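Local coordinates for PTS-dependent dihydroxyacetone kinase, ADP-binding subunit dhaL (Lactococcus lactis subsp. lactis, PDB 3CR3), which supplies the nucleotide-binding subunit of dihydroxyacetone kinase, whose bound ADP is phosphorylated by DhaM and whose resulting ATP phosphorylates dihydroxyacetone held on DhaK, at residues G154-K159 with E167-H172. Numbering follows the deposited sequence.
Sequences GLLATK and ERSIGH
Leu156, Ile170 and Ser169 bury the most surface where 154-159 meets 167-172, and they illustrate how a single side-chain hydroxyl can hold two parts of the same connection together alongside an apolar contact at the surface. The backbone N-H of Ala157 donates to Ser169 OG over 3.0 Å, nearly straight at 168°. With chi1 at 71°, OG sits between its own backbone N and carbonyl carbon, turned to the backbone of 154-159, and it also hydrogen-bonds to Gly166 O, so two hydrogen bonds hold the hydroxyl, one from the other segment and one to a residue shortly before its own. The methyl of Ala157 packs beside it, its CB 3.7 Å from Ser169 CB. An alanine in place of Ser169 would probably leave the buried Ala157 N-H without its acceptor and Gly166 O without this partner.

Both segments belong to the long irregular connection between helices 142-151 and 175-191 of this helical DhaL domain, and the first runs on to Lys159, which touches ADP. Residues 167-169 are the end of a 3-10 segment that begins earlier in the chain, and a type II beta turn from Ser169 to His172 follows, with Gly171 at its third position.

Toward the surface, Leu156 extends its CG anti to the backbone N (chi1 -179°), which carries CD1 across to lie 3.7 Å from Glu167 N and 4.1 Å from Ile170 CD1. Ile170 spreads along the other segment: CG1 lies 3.8 Å from Leu155 O, while its CG2 branch reaches Gly154 O at 4.0 Å. Lys122 NZ bridges the backbone carbonyls of Leu155 and Ser169 with a hydrogen bond to each.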
loop_
_atom_site.group_PDB
_atom_site.type_symbol
_atom_site.label_atom_id
_atom_site.label_comp_id
_atom_site.label_asym_id
_atom_site.label_seq_id
_atom_site.Cartn_x
_atom_site.Cartn_y
_atom_site.Cartn_z
ATOM N N GLY A 154 -17.497 0.201 -26.190
ATOM C CA GLY A 154 -16.333 0.056 -27.087
ATOM C C GLY A 154 -15.053 0.729 -26.611
ATOM O O GLY A 154 -13.981 0.462 -27.133
ATOM N N LEU A 155 -15.171 1.616 -25.618
ATOM C CA LEU A 155 -14.051 2.420 -25.154
ATOM C C LEU A 155 -13.160 1.668 -24.171
ATOM O O LEU A 155 -13.651 0.857 -23.363
ATOM C CB LEU A 155 -14.563 3.716 -24.493
ATOM C CG LEU A 155 -15.350 4.730 -25.340
ATOM C CD1 LEU A 155 -16.060 5.721 -24.454
ATOM C CD2 LEU A 155 -14.423 5.475 -26.315
ATOM N N LEU A 156 -11.852 1.953 -24.245
ATOM C CA LEU A 156 -10.888 1.578 -23.205
ATOM C C LEU A 156 -11.055 2.508 -22.007
ATOM O O LEU A 156 -11.027 3.721 -22.151
ATOM C CB LEU A 156 -9.449 1.673 -23.725
ATOM C CG LEU A 156 -8.306 1.299 -22.770
ATOM C CD1 LEU A 156 -8.199 -0.205 -22.615
ATOM C CD2 LEU A 156 -6.983 1.870 -23.228
ATOM N N ALA A 157 -11.230 1.930 -20.827
ATOM C CA ALA A 157 -11.298 2.718 -19.605
ATOM C C ALA A 157 -9.918 3.234 -19.218
ATOM O O ALA A 157 -8.982 2.464 -19.060
ATOM C CB ALA A 157 -11.882 1.879 -18.462
ATOM N N THR A 158 -9.787 4.544 -19.070
ATOM C CA THR A 158 -8.507 5.095 -18.658
ATOM C C THR A 158 -8.585 5.905 -17.359
ATOM O O THR A 158 -7.606 6.539 -16.958
ATOM C CB THR A 158 -7.816 5.860 -19.805
ATOM O OG1 THR A 158 -8.713 6.825 -20.364
ATOM C CG2 THR A 158 -7.378 4.873 -20.902
ATOM N N LYS A 159 -9.737 5.817 -16.690
ATOM C CA LYS A 159 -10.005 6.539 -15.448
ATOM C C LYS A 159 -10.823 5.701 -14.482
ATOM O O LYS A 159 -11.687 4.900 -14.884
ATOM C CB LYS A 159 -10.745 7.860 -15.743
ATOM C CG LYS A 159 -9.891 8.948 -16.446
ATOM C CD LYS A 159 -9.056 9.737 -15.442
ATOM C CE LYS A 159 -7.918 10.427 -16.127
ATOM N NZ LYS A 159 -7.067 11.138 -15.134
ATOM N N GLU A 167 -7.422 -3.581 -21.275
ATOM C CA GLU A 167 -8.185 -4.067 -22.448
ATOM C C GLU A 167 -9.451 -4.872 -22.075
ATOM O O GLU A 167 -10.406 -4.924 -22.841
ATOM C CB GLU A 167 -7.263 -4.874 -23.418
ATOM C CG GLU A 167 -6.708 -6.182 -22.832
ATOM C CD GLU A 167 -5.484 -6.763 -23.564
ATOM O OE1 GLU A 167 -5.668 -7.557 -24.519
ATOM O OE2 GLU A 167 -4.333 -6.469 -23.151
ATOM N N ARG A 168 -9.442 -5.494 -20.896
ATOM C CA ARG A 168 -10.604 -6.224 -20.380
ATOM C C ARG A 168 -11.806 -5.310 -19.995
ATOM O O ARG A 168 -12.878 -5.800 -19.636
ATOM C CB ARG A 168 -10.194 -7.129 -19.204
ATOM C CG ARG A 168 -9.066 -8.175 -19.517
ATOM C CD ARG A 168 -9.568 -9.317 -20.436
ATOM N NE ARG A 168 -8.549 -10.344 -20.671
ATOM C CZ ARG A 168 -8.482 -11.116 -21.760
ATOM N NH1 ARG A 168 -9.378 -10.967 -22.743
ATOM N NH2 ARG A 168 -7.508 -12.026 -21.882
ATOM N N SER A 169 -11.627 -3.993 -20.066
ATOM C CA SER A 169 -12.749 -3.057 -19.864
ATOM C C SER A 169 -13.561 -2.804 -21.136
ATOM O O SER A 169 -14.687 -2.319 -21.072
ATOM C CB SER A 169 -12.263 -1.729 -19.282
ATOM O OG SER A 169 -11.528 -1.005 -20.242
ATOM N N ILE A 170 -12.975 -3.127 -22.285
ATOM C CA ILE A 170 -13.651 -3.043 -23.579
ATOM C C ILE A 170 -14.757 -4.101 -23.668
ATOM O O ILE A 170 -14.548 -5.267 -23.330
ATOM C CB ILE A 170 -12.622 -3.214 -24.742
ATOM C CG1 ILE A 170 -11.597 -2.068 -24.714
ATOM C CG2 ILE A 170 -13.329 -3.307 -26.079
ATOM C CD1 ILE A 170 -10.280 -2.354 -25.459
ATOM N N GLY A 171 -15.949 -3.687 -24.086
ATOM C CA GLY A 171 -17.085 -4.602 -24.140
ATOM C C GLY A 171 -18.017 -4.500 -22.944
ATOM O O GLY A 171 -18.967 -5.279 -22.839
ATOM N N HIS A 172 -17.761 -3.536 -22.055
ATOM C CA HIS A 172 -18.589 -3.320 -20.879
ATOM C C HIS A 172 -19.082 -1.884 -20.794
ATOM O O HIS A 172 -18.290 -0.937 -20.860
ATOM C CB HIS A 172 -17.836 -3.733 -19.602
ATOM C CG HIS A 172 -17.403 -5.163 -19.615
ATOM N ND1 HIS A 172 -18.296 -6.207 -19.492
ATOM C CD2 HIS A 172 -16.189 -5.726 -19.816
ATOM C CE1 HIS A 172 -17.646 -7.352 -19.594
ATOM N NE2 HIS A 172 -16.366 -7.089 -19.785
#